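Local coordinates for lactate dehydrogenase, adjacent gene encodes predicted malate dehydrogenase (Cryptosporidium parvum, PDB 4ND2), which probably catalyses the interconversion of pyruvate and (S)-lactate, using NADH and NAD(+) as the redox pair, at residues 86-89 with 90-94; 220-223 with 224-228. All coordinates share one frame; numbering follows the deposited sequence.

Contact 1: residues 86-89 with 90-94; sequences PKDD and RSELL. With PYR (pyruvic acid), chain D.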
ATOM      1  N   PRO A  86      -2.824 -29.940 -18.138  1.00 38.00           N
ATOM      2  CA  PRO A  86      -2.878 -30.340 -19.539  1.00 38.59           C
ATOM      3  C   PRO A  86      -1.491 -30.726 -20.042  1.00 39.26           C
ATOM      4  O   PRO A  86      -0.506 -30.083 -19.678  1.00 39.77           O
ATOM      5  CB  PRO A  86      -3.372 -29.081 -20.252  1.00 38.71           C
ATOM      6  CG  PRO A  86      -4.145 -28.338 -19.225  1.00 38.67           C
ATOM      7  CD  PRO A  86      -3.494 -28.645 -17.910  1.00 38.55           C
ATOM      8  N   LYS A  87      -1.418 -31.775 -20.856  1.00 40.51           N
ATOM      9  CA  LYS A  87      -0.151 -32.211 -21.437  1.00 41.82           C
ATOM     10  C   LYS A  87       0.286 -31.240 -22.534  1.00 41.29           C
ATOM     11  O   LYS A  87       1.337 -30.607 -22.427  1.00 41.72           O
ATOM     12  CB  LYS A  87      -0.279 -33.634 -21.999  1.00 43.16           C
ATOM     13  CG  LYS A  87       1.020 -34.218 -22.537  1.00 44.66           C
ATOM     14  CD  LYS A  87       0.788 -35.552 -23.232  1.00 45.60           C
ATOM     15  CE  LYS A  87       2.032 -36.012 -23.975  1.00 46.40           C
ATOM     16  NZ  LYS A  87       1.778 -37.248 -24.765  1.00 47.18           N
ATOM     17  N   ASP A  88      -0.536 -31.121 -23.575  1.00 40.81           N
ATOM     18  CA  ASP A  88      -0.194 -30.333 -24.765  1.00 40.42           C
ATOM     19  C   ASP A  88      -1.119 -29.140 -25.012  1.00 38.73           C
ATOM     20  O   ASP A  88      -0.675 -28.124 -25.543  1.00 38.76           O
ATOM     21  CB  ASP A  88      -0.199 -31.233 -26.005  1.00 41.34           C
ATOM     22  CG  ASP A  88       0.797 -32.376 -25.907  1.00 42.43           C
ATOM     23  OD1 ASP A  88       1.930 -32.149 -25.430  1.00 43.29           O
ATOM     24  OD2 ASP A  88       0.448 -33.504 -26.314  1.00 43.91           O
ATOM     25  N   ASP A  89      -2.397 -29.268 -24.650  1.00 36.98           N
ATOM     26  CA  ASP A  89      -3.389 -28.227 -24.927  1.00 35.81           C
ATOM     27  C   ASP A  89      -4.371 -28.067 -23.768  1.00 33.92           C
ATOM     28  O   ASP A  89      -4.817 -29.054 -23.179  1.00 32.98           O
ATOM     29  CB  ASP A  89      -4.158 -28.561 -26.211  1.00 36.63           C
ATOM     30  CG  ASP A  89      -4.902 -27.359 -26.783  1.00 37.94           C
ATOM     31  OD1 ASP A  89      -5.901 -26.910 -26.176  1.00 38.65           O
ATOM     32  OD2 ASP A  89      -4.494 -26.866 -27.855  1.00 39.29           O
ATOM     33  N   ARG A  90      -4.724 -26.816 -23.475  1.00 31.33           N
ATOM     34  CA  ARG A  90      -5.685 -26.490 -22.419  1.00 30.02           C
ATOM     35  C   ARG A  90      -7.054 -27.139 -22.649  1.00 29.70           C
ATOM     36  O   ARG A  90      -7.810 -27.347 -21.699  1.00 29.87           O
ATOM     37  CB  ARG A  90      -5.879 -24.972 -22.323  1.00 29.09           C
ATOM     38  CG  ARG A  90      -4.654 -24.165 -21.911  1.00 28.43           C
ATOM     39  CD  ARG A  90      -4.910 -22.690 -22.188  1.00 27.79           C
ATOM     40  NE  ARG A  90      -3.810 -21.800 -21.817  1.00 27.42           N
ATOM     41  CZ  ARG A  90      -2.792 -21.450 -22.608  1.00 27.51           C
ATOM     42  NH1 ARG A  90      -2.674 -21.935 -23.842  1.00 27.47           N
ATOM     43  NH2 ARG A  90      -1.869 -20.612 -22.153  1.00 27.33           N
ATOM     44  N   SER A  91      -7.372 -27.447 -23.905  1.00 29.66           N
ATOM     45  CA  SER A  91      -8.670 -28.024 -24.265  1.00 29.47           C
ATOM     46  C   SER A  91      -8.854 -29.479 -23.812  1.00 29.00           C
ATOM     47  O   SER A  91      -9.959 -30.006 -23.877  1.00 28.75           O
ATOM     48  CB  SER A  91      -8.887 -27.925 -25.776  1.00 29.55           C
ATOM     49  OG  SER A  91      -7.942 -28.716 -26.474  1.00 30.12           O
ATOM     50  N   GLU A  92      -7.780 -30.120 -23.356  1.00 29.18           N
ATOM     51  CA  GLU A  92      -7.861 -31.475 -22.798  1.00 29.69           C
ATOM     52  C   GLU A  92      -8.814 -31.558 -21.601  1.00 29.52           C
ATOM     53  O   GLU A  92      -9.372 -32.619 -21.323  1.00 29.42           O
ATOM     54  CB  GLU A  92      -6.475 -31.963 -22.380  1.00 30.20           C
ATOM     55  CG  GLU A  92      -5.526 -32.211 -23.543  1.00 30.88           C
ATOM     56  CD  GLU A  92      -4.077 -32.329 -23.106  1.00 31.30           C
ATOM     57  OE1 GLU A  92      -3.186 -32.058 -23.940  1.00 31.21           O
ATOM     58  OE2 GLU A  92      -3.825 -32.687 -21.933  1.00 31.23           O
ATOM     59  N   LEU A  93      -8.995 -30.439 -20.902  1.00 28.82           N
ATOM     60  CA  LEU A  93      -9.878 -30.367 -19.737  1.00 28.65           C
ATOM     61  C   LEU A  93     -11.332 -30.043 -20.096  1.00 27.77           C
ATOM     62  O   LEU A  93     -12.170 -29.919 -19.203  1.00 27.54           O
ATOM     63  CB  LEU A  93      -9.361 -29.302 -18.761  1.00 29.06           C
ATOM     64  CG  LEU A  93      -7.890 -29.388 -18.342  1.00 29.34           C
ATOM     65  CD1 LEU A  93      -7.509 -28.188 -17.485  1.00 29.48           C
ATOM     66  CD2 LEU A  93      -7.616 -30.690 -17.604  1.00 29.36           C
ATOM     67  N   LEU A  94     -11.626 -29.916 -21.392  1.00 26.81           N
ATOM     68  CA  LEU A  94     -12.922 -29.425 -21.869  1.00 26.65           C
ATOM     69  C   LEU A  94     -14.134 -30.142 -21.268  1.00 26.23           C
ATOM     70  O   LEU A  94     -14.989 -29.507 -20.654  1.00 25.71           O
ATOM     71  CB  LEU A  94     -12.989 -29.529 -23.398  1.00 26.87           C
ATOM     72  CG  LEU A  94     -14.283 -29.093 -24.089  1.00 27.21           C
ATOM     73  CD1 LEU A  94     -14.530 -27.609 -23.881  1.00 27.36           C
ATOM     74  CD2 LEU A  94     -14.220 -29.428 -25.572  1.00 27.51           C
TER
HETATM   75  C   PYR D 402      -1.590 -20.293 -18.520  1.00 20.42           C
HETATM   76  O   PYR D 402      -0.639 -20.273 -17.704  1.00 20.14           O
HETATM   77  OXT PYR D 402      -1.660 -19.459 -19.450  1.00 20.09           O
HETATM   78  CA  PYR D 402      -2.632 -21.317 -18.402  1.00 20.60           C
HETATM   79  O3  PYR D 402      -3.668 -21.201 -19.038  1.00 20.23           O
HETATM   80  CB  PYR D 402      -2.408 -22.497 -17.504  1.00 21.25           C

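Contact 2: residues 220-223 with 224-228; sequences WKEV and ADNLK. With PYR (pyruvic acid), chain D.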
ATOM      1  N   TRP A 220       2.859 -20.597 -20.949  1.00 24.12           N
ATOM      2  CA  TRP A 220       2.197 -21.507 -20.006  1.00 24.84           C
ATOM      3  C   TRP A 220       2.958 -22.829 -19.844  1.00 24.74           C
ATOM      4  O   TRP A 220       3.053 -23.356 -18.733  1.00 24.11           O
ATOM      5  CB  TRP A 220       0.732 -21.751 -20.399  1.00 25.48           C
ATOM      6  CG  TRP A 220       0.502 -22.767 -21.482  1.00 26.75           C
ATOM      7  CD1 TRP A 220       0.591 -22.571 -22.830  1.00 27.38           C
ATOM      8  CD2 TRP A 220       0.114 -24.135 -21.300  1.00 27.89           C
ATOM      9  NE1 TRP A 220       0.292 -23.734 -23.499  1.00 27.71           N
ATOM     10  CE2 TRP A 220      -0.005 -24.710 -22.584  1.00 28.11           C
ATOM     11  CE3 TRP A 220      -0.140 -24.932 -20.177  1.00 28.53           C
ATOM     12  CZ2 TRP A 220      -0.363 -26.046 -22.778  1.00 28.69           C
ATOM     13  CZ3 TRP A 220      -0.498 -26.266 -20.370  1.00 28.96           C
ATOM     14  CH2 TRP A 220      -0.605 -26.806 -21.663  1.00 29.04           C
ATOM     15  N   LYS A 221       3.517 -23.339 -20.941  1.00 24.92           N
ATOM     16  CA  LYS A 221       4.280 -24.589 -20.922  1.00 25.40           C
ATOM     17  C   LYS A 221       5.638 -24.416 -20.253  1.00 24.92           C
ATOM     18  O   LYS A 221       6.106 -25.319 -19.561  1.00 24.93           O
ATOM     19  CB  LYS A 221       4.481 -25.129 -22.342  1.00 26.33           C
ATOM     20  CG  LYS A 221       3.187 -25.448 -23.063  1.00 27.47           C
ATOM     21  CD  LYS A 221       3.421 -26.209 -24.359  1.00 28.47           C
ATOM     22  CE  LYS A 221       2.097 -26.569 -25.017  1.00 29.15           C
ATOM     23  NZ  LYS A 221       2.269 -27.159 -26.373  1.00 29.61           N
ATOM     24  N   GLU A 222       6.268 -23.262 -20.462  1.00 24.56           N
ATOM     25  CA  GLU A 222       7.554 -22.966 -19.834  1.00 24.57           C
ATOM     26  C   GLU A 222       7.448 -23.022 -18.309  1.00 23.96           C
ATOM     27  O   GLU A 222       8.306 -23.596 -17.642  1.00 23.42           O
ATOM     28  CB  GLU A 222       8.071 -21.589 -20.258  1.00 25.18           C
ATOM     29  CG  GLU A 222       9.520 -21.346 -19.856  1.00 25.75           C
ATOM     30  CD  GLU A 222       9.972 -19.910 -20.037  1.00 26.19           C
ATOM     31  OE1 GLU A 222      11.192 -19.671 -19.952  1.00 27.03           O
ATOM     32  OE2 GLU A 222       9.126 -19.016 -20.257  1.00 26.65           O
ATOM     33  N   VAL A 223       6.396 -22.418 -17.769  1.00 23.65           N
ATOM     34  CA  VAL A 223       6.148 -22.454 -16.329  1.00 23.54           C
ATOM     35  C   VAL A 223       5.768 -23.877 -15.904  1.00 23.45           C
ATOM     36  O   VAL A 223       6.354 -24.426 -14.971  1.00 23.42           O
ATOM     37  CB  VAL A 223       5.038 -21.459 -15.922  1.00 23.47           C
ATOM     38  CG1 VAL A 223       4.709 -21.589 -14.439  1.00 23.39           C
ATOM     39  CG2 VAL A 223       5.457 -20.031 -16.256  1.00 23.63           C
ATOM     40  N   ALA A 224       4.803 -24.465 -16.605  1.00 23.84           N
ATOM     41  CA  ALA A 224       4.286 -25.798 -16.276  1.00 24.31           C
ATOM     42  C   ALA A 224       5.364 -26.883 -16.274  1.00 24.86           C
ATOM     43  O   ALA A 224       5.399 -27.722 -15.372  1.00 24.72           O
ATOM     44  CB  ALA A 224       3.166 -26.177 -17.233  1.00 24.45           C
ATOM     45  N   ASP A 225       6.238 -26.866 -17.279  1.00 25.40           N
ATOM     46  CA  ASP A 225       7.313 -27.864 -17.386  1.00 26.19           C
ATOM     47  C   ASP A 225       8.349 -27.744 -16.270  1.00 26.81           C
ATOM     48  O   ASP A 225       8.998 -28.729 -15.917  1.00 26.76           O
ATOM     49  CB  ASP A 225       8.010 -27.775 -18.750  1.00 26.36           C
ATOM     50  CG  ASP A 225       7.147 -28.297 -19.887  1.00 26.79           C
ATOM     51  OD1 ASP A 225       6.083 -28.899 -19.622  1.00 27.48           O
ATOM     52  OD2 ASP A 225       7.535 -28.108 -21.057  1.00 27.28           O
ATOM     53  N   ASN A 226       8.507 -26.540 -15.728  1.00 27.21           N
ATOM     54  CA  ASN A 226       9.413 -26.312 -14.603  1.00 27.80           C
ATOM     55  C   ASN A 226       8.780 -26.687 -13.261  1.00 28.47           C
ATOM     56  O   ASN A 226       9.441 -27.275 -12.409  1.00 28.97           O
ATOM     57  CB  ASN A 226       9.888 -24.855 -14.583  1.00 27.55           C
ATOM     58  CG  ASN A 226      11.012 -24.597 -15.569  1.00 27.60           C
ATOM     59  OD1 ASN A 226      12.087 -25.177 -15.456  1.00 27.59           O
ATOM     60  ND2 ASN A 226      10.772 -23.718 -16.537  1.00 27.59           N
ATOM     61  N   LEU A 227       7.505 -26.349 -13.081  1.00 29.31           N
ATOM     62  CA  LEU A 227       6.779 -26.689 -11.851  1.00 30.41           C
ATOM     63  C   LEU A 227       6.524 -28.193 -11.723  1.00 31.90           C
ATOM     64  O   LEU A 227       6.489 -28.722 -10.611  1.00 32.56           O
ATOM     65  CB  LEU A 227       5.442 -25.943 -11.785  1.00 29.67           C
ATOM     66  CG  LEU A 227       5.504 -24.419 -11.675  1.00 29.32           C
ATOM     67  CD1 LEU A 227       4.107 -23.830 -11.786  1.00 29.10           C
ATOM     68  CD2 LEU A 227       6.166 -23.985 -10.376  1.00 29.54           C
ATOM     69  N   LYS A 228       6.318 -28.857 -12.860  1.00 33.60           N
ATOM     70  CA  LYS A 228       6.110 -30.314 -12.946  1.00 35.04           C
ATOM     71  C   LYS A 228       4.760 -30.808 -12.415  1.00 34.60           C
ATOM     72  O   LYS A 228       4.083 -31.587 -13.088  1.00 35.43           O
ATOM     73  CB  LYS A 228       7.264 -31.086 -12.285  1.00 36.40           C
ATOM     74  CG  LYS A 228       8.599 -30.884 -12.982  1.00 37.60           C
ATOM     75  CD  LYS A 228       9.700 -31.714 -12.343  1.00 38.96           C
ATOM     76  CE  LYS A 228      10.934 -31.776 -13.231  1.00 39.81           C
ATOM     77  NZ  LYS A 228      11.429 -30.422 -13.612  1.00 40.24           N
TER
HETATM   78  C   PYR D 402      -1.590 -20.293 -18.520  1.00 20.42           C
HETATM   79  O   PYR D 402      -0.639 -20.273 -17.704  1.00 20.14           O
HETATM   80  OXT PYR D 402      -1.660 -19.459 -19.450  1.00 20.09           O
HETATM   81  CA  PYR D 402      -2.632 -21.317 -18.402  1.00 20.60           C
HETATM   82  O3  PYR D 402      -3.668 -21.201 -19.038  1.00 20.23           O
HETATM   83  CB  PYR D 402      -2.408 -22.497 -17.504  1.00 21.25           C

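Contact 1: residues 86-89 with 90-94
In the substrate-binding loop of this lactate dehydrogenase, Glu92 folds its carboxylate back onto the backbone of residues 87-89, a compact example of a loop tied by one side chain. Glu92 OE2 accepts Lys87 N at 2.8 Å. Glu92 OE1 accepts two donors, Asp88 N at 2.8 Å on the syn side and Asp89 N at 3.0 Å from well above the carboxylate plane (55° out of it). Three bonds thus pin the carboxylate to these backbone N-H groups and fix its rotation, while the backbone bond from Glu92 N to Asp89 O closes the adjoining turn, 89-92. The carboxylate of Asp88 lies near that of Glu92, a proximity the three N-H dipoles would be expected to ease.

Asp89 does the converse. With CG swung opposite its own backbone N (chi1 -163°), it completes an Asx turn: Asp89 OD1 receives Ser91 N at 2.8 Å through the anti lone pair and Ser91 OG at 2.7 Å from above the carboxylate plane. This double grip flanks Arg90, whose extended chain leaves the turn to meet pyruvate. Arg90 NE reaches the keto oxygen O3 at 2.8 Å, and Arg90 NH2 reaches carboxylate OXT at 2.9 Å, in the guanidinium plane. Arg153, Asn122 and His177 (the predicted proton acceptor) also hydrogen-bond the substrate.

Pro86 CG and Leu93 CD1 meet at 3.8 Å, their side chains crossing at about a right angle, and Leu93 also touches the cofactor analogue. The loop runs from strand 75-78 into helix 94-111, where Leu94 packs against helices 124-135 and 293-314.

Contact 2: residues 220-223 with 224-228
Val223 and Leu227, one turn apart near the end of helix 206-227, lie side by side and form the tight part of this contact. Val223 CG1, opposite its backbone N and beside the carbonyl (chi1 175°), comes to 3.5 Å from Leu227 CD1, and Leu227 N bonds Val223 O at 2.9 Å in the backbone of the same turn. The buried methyl of Ala224 rests over Trp220 O, which also accepts Ala224 N. On the substrate side, Trp220 CB lies 3.3 Å from the carboxylate carbon C of pyruvate.

The last turn also shows a side chain standing in for a helical N-H. Asn226 ND2 bonds Glu222 O at 2.7 Å, with Glu222 O lying 31° out of the Asn226 amide plane and the bond bent, whereas Asn226 N makes a weak bond to Val223 O.

The opposite character belongs to Asp225 and Lys228, which are exposed. Asp225 sits over Lys221 O, yet OD1 turns to a salt bridge with Arg85, and Lys228, with positive phi, leaves the helix and pairs with Glu38 of the second subunit. Helix 40-55 of that subunit packs on Glu222, Val223, Asn226 and Leu227, while Ala232, in the loop before helix 234-248, touches Val223.

Contact 1 comes first along the chain, closing a turn within the loop between strand 75-78 and helix 94-111 of the NAD-binding half; contact 2 follows in the C-terminal half, closing no loop but finishing helix 206-227. These two local contacts lie in series, neither nested nor crossed, with centres about 14 Å apart. Where they touch, the Arg90 guanidinium makes a cation-pi contact with the Trp220 indole, Pro86 packs against the same ring, and Lys221 NZ makes a weak hydrogen bond to Asp88 O. The loop and the helix end are thereby joined across the two domains, both touching pyruvate.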